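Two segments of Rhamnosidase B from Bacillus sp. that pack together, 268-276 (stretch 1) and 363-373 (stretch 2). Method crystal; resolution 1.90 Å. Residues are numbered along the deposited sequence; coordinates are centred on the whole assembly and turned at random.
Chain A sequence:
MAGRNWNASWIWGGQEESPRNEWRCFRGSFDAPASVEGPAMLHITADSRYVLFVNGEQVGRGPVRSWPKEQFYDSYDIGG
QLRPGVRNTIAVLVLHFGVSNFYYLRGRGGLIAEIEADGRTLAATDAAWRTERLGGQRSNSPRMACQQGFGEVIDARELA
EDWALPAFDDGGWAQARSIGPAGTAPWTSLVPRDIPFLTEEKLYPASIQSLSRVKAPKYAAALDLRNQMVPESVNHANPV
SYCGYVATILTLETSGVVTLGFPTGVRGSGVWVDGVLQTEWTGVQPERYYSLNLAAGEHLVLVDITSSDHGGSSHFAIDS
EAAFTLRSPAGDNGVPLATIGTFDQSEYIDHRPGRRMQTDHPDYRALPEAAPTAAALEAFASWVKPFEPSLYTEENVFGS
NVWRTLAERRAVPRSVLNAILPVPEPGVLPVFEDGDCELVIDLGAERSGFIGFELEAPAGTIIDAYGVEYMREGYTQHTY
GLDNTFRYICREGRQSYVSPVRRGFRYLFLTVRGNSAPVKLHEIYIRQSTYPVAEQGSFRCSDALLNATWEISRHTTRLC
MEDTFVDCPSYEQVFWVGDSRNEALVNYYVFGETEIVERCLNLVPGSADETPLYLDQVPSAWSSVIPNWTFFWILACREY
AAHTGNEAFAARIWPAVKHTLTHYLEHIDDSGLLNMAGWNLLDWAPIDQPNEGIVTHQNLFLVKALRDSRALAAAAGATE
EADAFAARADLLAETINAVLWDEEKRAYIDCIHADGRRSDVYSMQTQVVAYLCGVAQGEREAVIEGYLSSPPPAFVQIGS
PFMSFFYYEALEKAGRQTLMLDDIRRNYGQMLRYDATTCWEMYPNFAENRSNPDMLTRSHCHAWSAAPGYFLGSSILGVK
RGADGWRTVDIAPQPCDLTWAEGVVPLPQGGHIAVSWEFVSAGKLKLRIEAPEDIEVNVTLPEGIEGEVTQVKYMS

Stretch 1, residues 268-276: GSGVWVDGV
Stretch 2, residues 363-373: DYRALPEAAPT

Packing of a strand and its type I' turn, within 268-276, against the C-terminal end of a helix and the loop after it, within 363-373, in Rhamnosidase B; 314 Å² is buried, both sides summed. Backbone: Val271 to Val273 form a strand (phi/psi near -125/130) that enters a type I' turn, Val273 to Val276, closed by Val273 N to Val276 O (2.9 Å) and Val276 N to Val273 O (3.0 Å). Asp274 (59/36) and Gly275 (78/2) occupy its corners. The helix, which begins earlier in the chain, carries Asp363 to Ala370 and is kinked near Pro368, whose ring nitrogen has no hydrogen to give; Glu369 N also lacks a bond to the turn before. Ala371 (-136/70) leaves helical angles. Register: the stretches converge from Ser269-Arg365, 11.1 Å between CA atoms, to Gly275-Pro372, 3.8 Å. Hydrogen bond: Trp272 (chi1 -78°, m; chi2 -100°) points toward the helix, and its NE1 donates to Glu369 OE1 at 2.9 Å (147° at hydrogen). Glu369 (m, p, chi3 -175°) starts sideways, but its bent chain brings the carboxylate to the indole edge, near the ring plane. CH-pi and apolar contact: Pro368, C-gamma exo, lays CB over one face of the same indole, 3.7 Å from the centroid of the five-membered ring and 9° off its normal, so tryptophan serves as both donor and flat apolar surface. Backbone contacts: CA-H...O approaches join Asp274 CA to Pro372 O (3.2 Å) and Gly275 CA to Pro368 O (3.6 Å). Gly275 N lies 3.7 Å from Pro372 CA; an ideal CB on Gly275 would stand 2.7 Å from Pro372 CB, a clash, and the positive phi also favours glycine. The CA-to-CB bond of Pro372 (-70/-10, C-gamma endo) points sideways to stretch 1. Water: one molecule donates to Asp274 OD1 (2.5 Å) and Pro372 O (2.6 Å), bridging the stretches although Asp274 (chi1 -62°, m) points away overall.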

# COMPACT_ATOMS: atom_id res chain seq x y z
N GLY A 268 16.45 12.79 15.13
CA GLY A 268 17.49 12.54 16.11
C GLY A 268 17.22 12.97 17.53
O GLY A 268 16.08 13.18 17.93
N SER A 269 18.30 13.11 18.30
CA SER A 269 18.23 13.48 19.70
C SER A 269 17.75 14.90 20.01
O SER A 269 17.35 15.18 21.14
CB SER A 269 19.60 13.29 20.35
OG SER A 269 20.56 14.16 19.78
N GLY A 270 17.78 15.79 19.03
CA GLY A 270 17.31 17.14 19.30
C GLY A 270 17.70 18.21 18.31
O GLY A 270 18.22 17.94 17.22
N VAL A 271 17.44 19.46 18.70
CA VAL A 271 17.73 20.62 17.88
C VAL A 271 18.61 21.59 18.66
O VAL A 271 18.35 21.87 19.84
CB VAL A 271 16.43 21.35 17.47
CG1 VAL A 271 16.76 22.64 16.72
CG2 VAL A 271 15.56 20.44 16.61
N TRP A 272 19.65 22.10 18.01
CA TRP A 272 20.57 23.05 18.61
C TRP A 272 20.55 24.37 17.84
O TRP A 272 20.48 24.37 16.61
CB TRP A 272 22.00 22.49 18.60
CG TRP A 272 22.29 21.46 19.66
CD1 TRP A 272 22.94 21.67 20.84
CD2 TRP A 272 21.93 20.07 19.64
NE1 TRP A 272 23.02 20.50 21.56
CE2 TRP A 272 22.41 19.50 20.84
CE3 TRP A 272 21.26 19.25 18.72
CZ2 TRP A 272 22.23 18.14 21.15
CZ3 TRP A 272 21.09 17.90 19.02
CH2 TRP A 272 21.57 17.37 20.23
N VAL A 273 20.61 25.47 18.57
CA VAL A 273 20.62 26.80 17.97
C VAL A 273 21.77 27.57 18.62
O VAL A 273 21.77 27.77 19.84
CB VAL A 273 19.29 27.55 18.21
CG1 VAL A 273 19.39 28.97 17.67
CG2 VAL A 273 18.15 26.81 17.52
N ASP A 274 22.74 27.98 17.82
CA ASP A 274 23.90 28.70 18.33
C ASP A 274 24.62 27.83 19.37
O ASP A 274 25.13 28.34 20.37
CB ASP A 274 23.47 30.03 18.98
CG ASP A 274 22.81 30.97 17.99
OD1 ASP A 274 23.27 31.05 16.83
OD2 ASP A 274 21.83 31.65 18.38
N GLY A 275 24.63 26.53 19.13
CA GLY A 275 25.30 25.61 20.04
C GLY A 275 24.54 25.27 21.31
O GLY A 275 25.04 24.53 22.15
N VAL A 276 23.33 25.81 21.46
CA VAL A 276 22.54 25.54 22.66
C VAL A 276 21.38 24.59 22.35
O VAL A 276 20.60 24.82 21.43
CB VAL A 276 21.97 26.84 23.26
CG1 VAL A 276 21.17 26.52 24.52
CG2 VAL A 276 23.10 27.81 23.58
N ASP A 363 33.43 13.28 16.75
CA ASP A 363 33.01 14.55 16.18
C ASP A 363 31.50 14.72 16.29
O ASP A 363 31.01 15.81 16.56
CB ASP A 363 33.46 14.66 14.72
CG ASP A 363 34.98 14.74 14.60
OD1 ASP A 363 35.60 15.45 15.41
OD2 ASP A 363 35.54 14.10 13.69
N TYR A 364 30.76 13.63 16.10
CA TYR A 364 29.31 13.68 16.21
C TYR A 364 28.91 14.12 17.62
O TYR A 364 28.01 14.93 17.79
CB TYR A 364 28.71 12.31 15.90
CG TYR A 364 27.27 12.16 16.35
CD1 TYR A 364 26.93 11.31 17.41
CD2 TYR A 364 26.24 12.87 15.73
CE1 TYR A 364 25.61 11.18 17.84
CE2 TYR A 364 24.92 12.75 16.15
CZ TYR A 364 24.61 11.90 17.20
OH TYR A 364 23.30 11.78 17.62
N ARG A 365 29.61 13.59 18.62
CA ARG A 365 29.32 13.91 20.02
C ARG A 365 29.72 15.31 20.48
O ARG A 365 29.05 15.90 21.32
CB ARG A 365 29.98 12.88 20.94
CG ARG A 365 29.38 11.49 20.85
CD ARG A 365 27.96 11.46 21.38
NE ARG A 365 27.37 10.13 21.30
CZ ARG A 365 26.17 9.81 21.76
NH1 ARG A 365 25.41 10.73 22.34
NH2 ARG A 365 25.72 8.56 21.64
N ALA A 366 30.80 15.83 19.93
CA ALA A 366 31.28 17.16 20.32
C ALA A 366 30.69 18.29 19.50
O ALA A 366 30.35 19.34 20.03
CB ALA A 366 32.80 17.20 20.23
N LEU A 367 30.56 18.04 18.20
CA LEU A 367 30.05 19.02 17.24
C LEU A 367 28.99 20.02 17.68
O LEU A 367 29.20 21.23 17.60
CB LEU A 367 29.59 18.31 15.97
CG LEU A 367 29.13 19.20 14.81
CD1 LEU A 367 30.06 20.38 14.64
CD2 LEU A 367 29.10 18.36 13.55
N PRO A 368 27.83 19.54 18.16
CA PRO A 368 26.78 20.48 18.58
C PRO A 368 27.30 21.67 19.39
O PRO A 368 27.21 22.82 18.94
CB PRO A 368 25.84 19.60 19.39
CG PRO A 368 25.96 18.29 18.71
CD PRO A 368 27.45 18.16 18.51
N GLU A 369 27.84 21.40 20.57
CA GLU A 369 28.35 22.45 21.44
C GLU A 369 29.70 23.02 21.00
O GLU A 369 30.04 24.15 21.35
CB GLU A 369 28.44 21.93 22.87
CG GLU A 369 27.09 21.72 23.57
CD GLU A 369 26.31 20.50 23.06
OE1 GLU A 369 25.16 20.30 23.50
OE2 GLU A 369 26.86 19.74 22.22
N ALA A 370 30.46 22.24 20.23
CA ALA A 370 31.78 22.67 19.77
C ALA A 370 31.74 23.65 18.60
O ALA A 370 32.77 24.22 18.24
CB ALA A 370 32.62 21.46 19.42
N ALA A 371 30.57 23.82 17.99
CA ALA A 371 30.45 24.74 16.86
C ALA A 371 29.19 25.60 16.99
O ALA A 371 28.23 25.43 16.24
CB ALA A 371 30.41 23.96 15.55
N PRO A 372 29.19 26.54 17.95
CA PRO A 372 28.06 27.43 18.18
C PRO A 372 27.85 28.47 17.07
O PRO A 372 26.83 29.16 17.05
CB PRO A 372 28.40 28.07 19.52
CG PRO A 372 29.89 28.17 19.45
CD PRO A 372 30.28 26.82 18.90
N THR A 373 28.81 28.57 16.17
CA THR A 373 28.73 29.52 15.06
C THR A 373 29.21 28.84 13.78
O THR A 373 29.84 27.79 13.83
CB THR A 373 29.62 30.76 15.30
OG1 THR A 373 31.00 30.35 15.33
CG2 THR A 373 29.27 31.42 16.62
O HOH W 1 25.57 31.02 15.75